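Local atomic coordinates of tail spike protein gp49 (Pseudomonas phage LKA1, PDB entry 4RU4), a protein that forms the trimeric tailspike of the phage and, as a lyase, probably degrades the O-specific polysaccharide of Pseudomonas during virus entry. Residues L489-A501 with P533-T545. Residues are numbered along the deposited sequence; the frame is centred on the assembly and turned at random.
Sequences LAGLPSGITLASA and PVTFRYIYPKAPT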
ATOM      1  N   LEU B 489     -19.240  10.643  -2.126  1.00  5.82           N
ATOM      2  CA  LEU B 489     -19.492   9.705  -1.022  1.00  6.65           C
ATOM      3  C   LEU B 489     -20.581   8.731  -1.419  1.00 10.80           C
ATOM      4  O   LEU B 489     -21.556   9.112  -2.074  1.00 13.76           O
ATOM      5  CB  LEU B 489     -19.907  10.451   0.238  1.00  5.46           C
ATOM      6  CG  LEU B 489     -18.890  11.466   0.738  1.00  7.69           C
ATOM      7  CD1 LEU B 489     -19.399  12.132   2.041  1.00  8.87           C
ATOM      8  CD2 LEU B 489     -17.523  10.794   0.915  1.00  7.24           C
ATOM      9  N   ALA B 490     -20.407   7.466  -1.047  1.00  7.53           N
ATOM     10  CA  ALA B 490     -21.415   6.453  -1.327  1.00 10.49           C
ATOM     11  C   ALA B 490     -22.054   6.013  -0.003  1.00 12.11           C
ATOM     12  O   ALA B 490     -21.368   5.943   1.016  1.00 12.10           O
ATOM     13  CB  ALA B 490     -20.776   5.248  -2.059  1.00  6.28           C
ATOM     14  N   GLY B 491     -23.366   5.773  -0.006  1.00  6.02           N
ATOM     15  CA  GLY B 491     -24.043   5.211   1.140  1.00  9.27           C
ATOM     16  C   GLY B 491     -24.668   6.167   2.150  1.00 13.13           C
ATOM     17  O   GLY B 491     -25.044   5.738   3.233  1.00 10.71           O
ATOM     18  N   LEU B 492     -24.758   7.457   1.818  1.00  8.66           N
ATOM     19  CA  LEU B 492     -25.376   8.416   2.721  1.00  7.42           C
ATOM     20  C   LEU B 492     -26.872   8.201   2.687  1.00 11.76           C
ATOM     21  O   LEU B 492     -27.474   8.108   1.595  1.00 15.58           O
ATOM     22  CB  LEU B 492     -25.083   9.853   2.276  1.00  7.47           C
ATOM     23  CG  LEU B 492     -23.631  10.312   2.374  1.00 11.13           C
ATOM     24  CD1 LEU B 492     -23.479  11.722   1.773  1.00 11.36           C
ATOM     25  CD2 LEU B 492     -23.158  10.249   3.839  1.00 10.77           C
ATOM     26  N   PRO B 493     -27.496   8.116   3.867  1.00 10.71           N
ATOM     27  CA  PRO B 493     -28.946   7.961   3.859  1.00  9.73           C
ATOM     28  C   PRO B 493     -29.649   9.318   3.733  1.00 10.52           C
ATOM     29  O   PRO B 493     -29.044  10.375   3.965  1.00 10.51           O
ATOM     30  CB  PRO B 493     -29.231   7.316   5.217  1.00 13.54           C
ATOM     31  CG  PRO B 493     -28.186   7.843   6.098  1.00 11.89           C
ATOM     32  CD  PRO B 493     -26.938   8.044   5.228  1.00 10.27           C
ATOM     33  N   SER B 494     -30.921   9.295   3.352  0.52  9.04           N
ATOM     34  CA  SER B 494     -31.656  10.547   3.196  0.52 10.14           C
ATOM     35  C   SER B 494     -31.853  11.255   4.545  0.52 11.45           C
ATOM     36  O   SER B 494     -31.953  10.621   5.603  0.52 10.37           O
ATOM     37  CB  SER B 494     -33.002  10.313   2.489  0.52 12.33           C
ATOM     38  OG  SER B 494     -33.883   9.560   3.301  0.52 14.16           O
ATOM     39  N   GLY B 495     -31.875  12.579   4.506  1.00 10.14           N
ATOM     40  CA  GLY B 495     -32.135  13.363   5.704  1.00 10.65           C
ATOM     41  C   GLY B 495     -30.905  13.883   6.421  1.00 10.70           C
ATOM     42  O   GLY B 495     -31.028  14.738   7.304  1.00 11.37           O
ATOM     43  N   ILE B 496     -29.721  13.403   6.051  1.00  6.67           N
ATOM     44  CA  ILE B 496     -28.499  13.884   6.728  1.00  7.61           C
ATOM     45  C   ILE B 496     -28.161  15.352   6.405  1.00  9.36           C
ATOM     46  O   ILE B 496     -28.665  15.925   5.446  1.00 12.55           O
ATOM     47  CB  ILE B 496     -27.276  12.914   6.521  1.00 12.82           C
ATOM     48  CG1 ILE B 496     -26.738  12.886   5.075  1.00 12.86           C
ATOM     49  CG2 ILE B 496     -27.676  11.483   6.964  1.00 13.36           C
ATOM     50  CD1 ILE B 496     -25.845  14.080   4.611  1.00  7.69           C
ATOM     51  N   THR B 497     -27.329  15.951   7.240  1.00  8.93           N
ATOM     52  CA  THR B 497     -26.803  17.290   7.009  1.00 11.00           C
ATOM     53  C   THR B 497     -25.365  17.144   6.507  1.00 10.65           C
ATOM     54  O   THR B 497     -24.559  16.469   7.128  1.00 11.08           O
ATOM     55  CB  THR B 497     -26.814  18.085   8.320  1.00 11.53           C
ATOM     56  OG1 THR B 497     -28.185  18.259   8.742  1.00 12.90           O
ATOM     57  CG2 THR B 497     -26.125  19.443   8.146  1.00 11.91           C
ATOM     58  N   LEU B 498     -25.032  17.786   5.400  1.00  8.92           N
ATOM     59  CA  LEU B 498     -23.691  17.632   4.846  1.00  8.03           C
ATOM     60  C   LEU B 498     -22.630  18.254   5.743  1.00  9.24           C
ATOM     61  O   LEU B 498     -21.588  17.650   6.006  1.00  9.10           O
ATOM     62  CB  LEU B 498     -23.620  18.256   3.438  1.00  8.80           C
ATOM     63  CG  LEU B 498     -24.417  17.507   2.384  1.00  9.12           C
ATOM     64  CD1 LEU B 498     -24.686  18.413   1.204  1.00 13.07           C
ATOM     65  CD2 LEU B 498     -23.622  16.263   1.981  1.00  6.04           C
ATOM     66  N   ALA B 499     -22.866  19.475   6.192  1.00  8.53           N
ATOM     67  CA  ALA B 499     -21.882  20.122   7.021  1.00  8.49           C
ATOM     68  C   ALA B 499     -22.501  21.191   7.901  1.00 13.71           C
ATOM     69  O   ALA B 499     -23.023  22.184   7.407  1.00 16.72           O
ATOM     70  CB  ALA B 499     -20.770  20.727   6.137  1.00  9.66           C
ATOM     71  N   SER B 500     -22.489  20.966   9.208  0.55 10.13           N
ATOM     72  CA  SER B 500     -22.756  22.050  10.129  0.55 13.50           C
ATOM     73  C   SER B 500     -21.464  22.834  10.206  0.55 14.33           C
ATOM     74  O   SER B 500     -20.403  22.270  10.472  0.55 11.90           O
ATOM     75  CB  SER B 500     -23.155  21.518  11.509  0.55 13.07           C
ATOM     76  OG  SER B 500     -24.459  20.979  11.452  0.55 13.46           O
ATOM     77  N   ALA B 501     -21.542  24.130   9.938  1.00 14.98           N
ATOM     78  CA  ALA B 501     -20.333  24.950   9.886  1.00 14.22           C
ATOM     79  C   ALA B 501     -20.547  26.277  10.590  1.00 16.16           C
ATOM     80  O   ALA B 501     -21.454  27.033  10.215  1.00 16.22           O
ATOM     81  CB  ALA B 501     -19.911  25.206   8.443  1.00 11.47           C
ATOM     82  N   PRO B 533     -43.080  21.381  -4.657  1.00 15.95           N
ATOM     83  CA  PRO B 533     -41.995  21.499  -3.690  1.00 18.04           C
ATOM     84  C   PRO B 533     -41.027  20.331  -3.798  1.00 16.77           C
ATOM     85  O   PRO B 533     -41.407  19.224  -4.194  1.00 15.75           O
ATOM     86  CB  PRO B 533     -42.730  21.501  -2.343  1.00 19.08           C
ATOM     87  CG  PRO B 533     -43.933  20.645  -2.587  1.00 18.49           C
ATOM     88  CD  PRO B 533     -44.325  20.872  -4.050  1.00 17.73           C
ATOM     89  N   VAL B 534     -39.769  20.606  -3.469  1.00 11.37           N
ATOM     90  CA  VAL B 534     -38.719  19.600  -3.406  1.00 12.78           C
ATOM     91  C   VAL B 534     -38.058  19.729  -2.037  1.00 10.31           C
ATOM     92  O   VAL B 534     -37.816  20.836  -1.583  1.00  9.63           O
ATOM     93  CB  VAL B 534     -37.687  19.870  -4.526  1.00 18.13           C
ATOM     94  CG1 VAL B 534     -36.357  19.246  -4.221  1.00 21.72           C
ATOM     95  CG2 VAL B 534     -38.244  19.372  -5.874  1.00 15.75           C
ATOM     96  N   THR B 535     -37.809  18.608  -1.361  1.00  8.52           N
ATOM     97  CA  THR B 535     -36.992  18.621  -0.152  1.00  7.51           C
ATOM     98  C   THR B 535     -35.726  17.841  -0.496  1.00  9.98           C
ATOM     99  O   THR B 535     -35.817  16.690  -0.891  1.00 10.21           O
ATOM    100  CB  THR B 535     -37.716  17.920   1.024  1.00 11.99           C
ATOM    101  OG1 THR B 535     -38.951  18.580   1.305  1.00 11.32           O
ATOM    102  CG2 THR B 535     -36.849  17.913   2.281  1.00 12.35           C
ATOM    103  N   PHE B 536     -34.557  18.459  -0.350  1.00  7.23           N
ATOM    104  CA  PHE B 536     -33.309  17.813  -0.752  1.00 11.29           C
ATOM    105  C   PHE B 536     -33.018  16.582   0.109  1.00 12.40           C
ATOM    106  O   PHE B 536     -33.265  16.585   1.330  1.00 10.77           O
ATOM    107  CB  PHE B 536     -32.128  18.770  -0.612  1.00  6.25           C
ATOM    108  CG  PHE B 536     -32.283  20.079  -1.365  1.00  8.50           C
ATOM    109  CD1 PHE B 536     -32.895  20.128  -2.616  1.00  8.41           C
ATOM    110  CD2 PHE B 536     -31.814  21.265  -0.805  1.00  8.15           C
ATOM    111  CE1 PHE B 536     -33.015  21.346  -3.303  1.00  9.60           C
ATOM    112  CE2 PHE B 536     -31.942  22.470  -1.475  1.00  6.41           C
ATOM    113  CZ  PHE B 536     -32.545  22.515  -2.726  1.00  6.46           C
ATOM    114  N   ARG B 537     -32.447  15.557  -0.526  1.00 10.41           N
ATOM    115  CA  ARG B 537     -32.039  14.354   0.183  1.00 10.26           C
ATOM    116  C   ARG B 537     -31.057  14.689   1.300  1.00 12.17           C
ATOM    117  O   ARG B 537     -31.092  14.062   2.351  1.00 11.88           O
ATOM    118  CB  ARG B 537     -31.391  13.371  -0.778  1.00  8.95           C
ATOM    119  CG  ARG B 537     -31.004  12.016  -0.138  1.00 11.75           C
ATOM    120  CD  ARG B 537     -30.212  11.144  -1.166  1.00 10.35           C
ATOM    121  NE  ARG B 537     -29.725   9.908  -0.537  1.00 12.66           N
ATOM    122  CZ  ARG B 537     -30.466   8.814  -0.410  1.00 12.30           C
ATOM    123  NH1 ARG B 537     -31.711   8.792  -0.888  1.00  7.20           N
ATOM    124  NH2 ARG B 537     -29.967   7.744   0.184  1.00 11.14           N
ATOM    125  N   TYR B 538     -30.160  15.652   1.045  1.00 10.69           N
ATOM    126  CA  TYR B 538     -29.221  16.143   2.053  1.00 10.57           C
ATOM    127  C   TYR B 538     -29.460  17.633   2.316  1.00  9.67           C
ATOM    128  O   TYR B 538     -29.802  18.384   1.411  1.00  8.24           O
ATOM    129  CB  TYR B 538     -27.760  15.954   1.590  1.00  6.59           C
ATOM    130  CG  TYR B 538     -27.497  14.569   1.034  1.00  9.82           C
ATOM    131  CD1 TYR B 538     -28.010  13.439   1.671  1.00 14.51           C
ATOM    132  CD2 TYR B 538     -26.768  14.388  -0.130  1.00 13.43           C
ATOM    133  CE1 TYR B 538     -27.801  12.162   1.151  1.00 16.17           C
ATOM    134  CE2 TYR B 538     -26.544  13.099  -0.663  1.00 13.07           C
ATOM    135  CZ  TYR B 538     -27.071  12.006  -0.014  1.00 15.30           C
ATOM    136  OH  TYR B 538     -26.872  10.744  -0.517  1.00 16.98           O
ATOM    137  N   ILE B 539     -29.227  18.063   3.550  1.00  9.37           N
ATOM    138  CA  ILE B 539     -29.308  19.473   3.873  1.00  9.74           C
ATOM    139  C   ILE B 539     -27.941  20.145   3.648  1.00 12.22           C
ATOM    140  O   ILE B 539     -26.926  19.701   4.188  1.00 10.52           O
ATOM    141  CB  ILE B 539     -29.751  19.662   5.340  1.00 12.49           C
ATOM    142  CG1 ILE B 539     -31.136  19.038   5.555  1.00 13.38           C
ATOM    143  CG2 ILE B 539     -29.737  21.147   5.712  1.00 11.93           C
ATOM    144  CD1 ILE B 539     -31.435  18.715   6.990  1.00 17.12           C
ATOM    145  N   TYR B 540     -27.926  21.217   2.858  1.00 10.76           N
ATOM    146  CA  TYR B 540     -26.703  21.964   2.555  1.00  9.78           C
ATOM    147  C   TYR B 540     -26.350  22.964   3.671  1.00 10.67           C
ATOM    148  O   TYR B 540     -27.210  23.320   4.479  1.00  9.00           O
ATOM    149  CB  TYR B 540     -26.855  22.704   1.207  1.00  7.09           C
ATOM    150  CG  TYR B 540     -26.919  21.780   0.012  1.00  6.48           C
ATOM    151  CD1 TYR B 540     -25.746  21.326  -0.601  1.00  5.78           C
ATOM    152  CD2 TYR B 540     -28.156  21.356  -0.505  1.00  7.02           C
ATOM    153  CE1 TYR B 540     -25.790  20.470  -1.689  1.00  7.76           C
ATOM    154  CE2 TYR B 540     -28.223  20.481  -1.597  1.00  8.97           C
ATOM    155  CZ  TYR B 540     -27.023  20.058  -2.201  1.00  9.54           C
ATOM    156  OH  TYR B 540     -27.066  19.203  -3.288  1.00  7.01           O
ATOM    157  N   PRO B 541     -25.076  23.412   3.733  1.00 10.80           N
ATOM    158  CA  PRO B 541     -24.718  24.409   4.755  1.00 11.26           C
ATOM    159  C   PRO B 541     -25.363  25.768   4.525  1.00 14.31           C
ATOM    160  O   PRO B 541     -25.475  26.539   5.470  1.00 16.01           O
ATOM    161  CB  PRO B 541     -23.186  24.534   4.642  1.00 12.86           C
ATOM    162  CG  PRO B 541     -22.732  23.364   3.798  1.00 15.29           C
ATOM    163  CD  PRO B 541     -23.916  22.962   2.944  1.00 11.84           C
ATOM    164  N   LYS B 542     -25.777  26.057   3.293  1.00 12.80           N
ATOM    165  CA  LYS B 542     -26.450  27.316   2.962  1.00  9.92           C
ATOM    166  C   LYS B 542     -27.231  27.045   1.676  1.00  8.57           C
ATOM    167  O   LYS B 542     -27.112  25.957   1.129  1.00  7.89           O
ATOM    168  CB  LYS B 542     -25.422  28.433   2.732  1.00 12.89           C
ATOM    169  CG  LYS B 542     -24.386  28.106   1.637  1.00 15.09           C
ATOM    170  CD  LYS B 542     -23.225  29.112   1.679  1.00 17.26           C
ATOM    171  CE  LYS B 542     -22.316  28.945   0.479  1.00 17.69           C
ATOM    172  NZ  LYS B 542     -21.273  30.027   0.447  1.00 15.95           N
ATOM    173  N   ALA B 543     -28.028  28.002   1.202  1.00  7.12           N
ATOM    174  CA  ALA B 543     -28.795  27.782  -0.033  1.00 10.61           C
ATOM    175  C   ALA B 543     -27.849  27.397  -1.162  1.00 10.63           C
ATOM    176  O   ALA B 543     -26.845  28.053  -1.405  1.00 11.51           O
ATOM    177  CB  ALA B 543     -29.576  28.999  -0.411  1.00 11.68           C
ATOM    178  N   PRO B 544     -28.136  26.275  -1.812  1.00 10.01           N
ATOM    179  CA  PRO B 544     -27.238  25.825  -2.868  1.00  7.21           C
ATOM    180  C   PRO B 544     -27.500  26.563  -4.184  1.00 10.10           C
ATOM    181  O   PRO B 544     -28.490  27.307  -4.311  1.00 10.40           O
ATOM    182  CB  PRO B 544     -27.606  24.349  -3.006  1.00  7.14           C
ATOM    183  CG  PRO B 544     -29.096  24.310  -2.615  1.00  7.69           C
ATOM    184  CD  PRO B 544     -29.171  25.278  -1.475  1.00 10.79           C
ATOM    185  N   THR B 545     -26.585  26.390  -5.130  1.00  7.04           N
ATOM    186  CA  THR B 545     -26.765  26.895  -6.486  1.00  6.15           C
ATOM    187  C   THR B 545     -27.698  25.953  -7.217  1.00  7.99           C
ATOM    188  O   THR B 545     -27.398  24.781  -7.358  1.00  7.84           O
ATOM    189  CB  THR B 545     -25.397  26.980  -7.183  1.00 11.80           C
ATOM    190  OG1 THR B 545     -24.537  27.809  -6.377  1.00 10.54           O
ATOM    191  CG2 THR B 545     -25.487  27.597  -8.589  1.00  7.26           C
TER
HETATM  192  O   HOH W   1     -23.419  27.116   7.337  1.00 17.90           O
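Tyr538 fills the hollow made by Leu492, Ile496 and Leu498 at the C-terminal end of the pectin-lyase-like parallel beta-helix, where 497-501 is the outermost strand of its sheet and meets the loop leading out of strand 529-535, a worked example of a beta-helix end packing against the following part of its own chain. The tyrosine crosses Leu492 at about a right angle: Leu492 CD1 sits over one ring face in a CH-pi contact, 4.3 Å from the Tyr538 ring centroid, while the opposite face carries CB of Arg537. Ile496 lies alongside the ring; with chi1 at 69°, its CG1 is tucked between the two backbone branches, which brings it to Tyr538 CD1. Leu498 touches Tyr538 CB with its CG and runs side by side with Tyr540, its CD1 3.6 Å from Tyr540 CD1. Beyond the corner at Leu498, the Pro541 ring rests on Ala499.

A single beta bridge, Thr497 with Ile539, fixes the register through two nearly straight bonds, Ile539 N to Ile496 O and Leu498 N to Ile539 O. The type II turn 493-496 is tied in by Gly495 N, 2.7 Å from Arg537 O. Tyr538 OH accepts a bond from Arg537 NE and bonds to the C-terminal Val602 of the second subunit, linking this joint to the trimer. One guanidinium face of the extended arginine lies against Ser494 N, off-centre toward the rim, while from the guanidinium edge Arg537 NH2 donates in the carbonyl plane to Leu492 O at 2.9 Å.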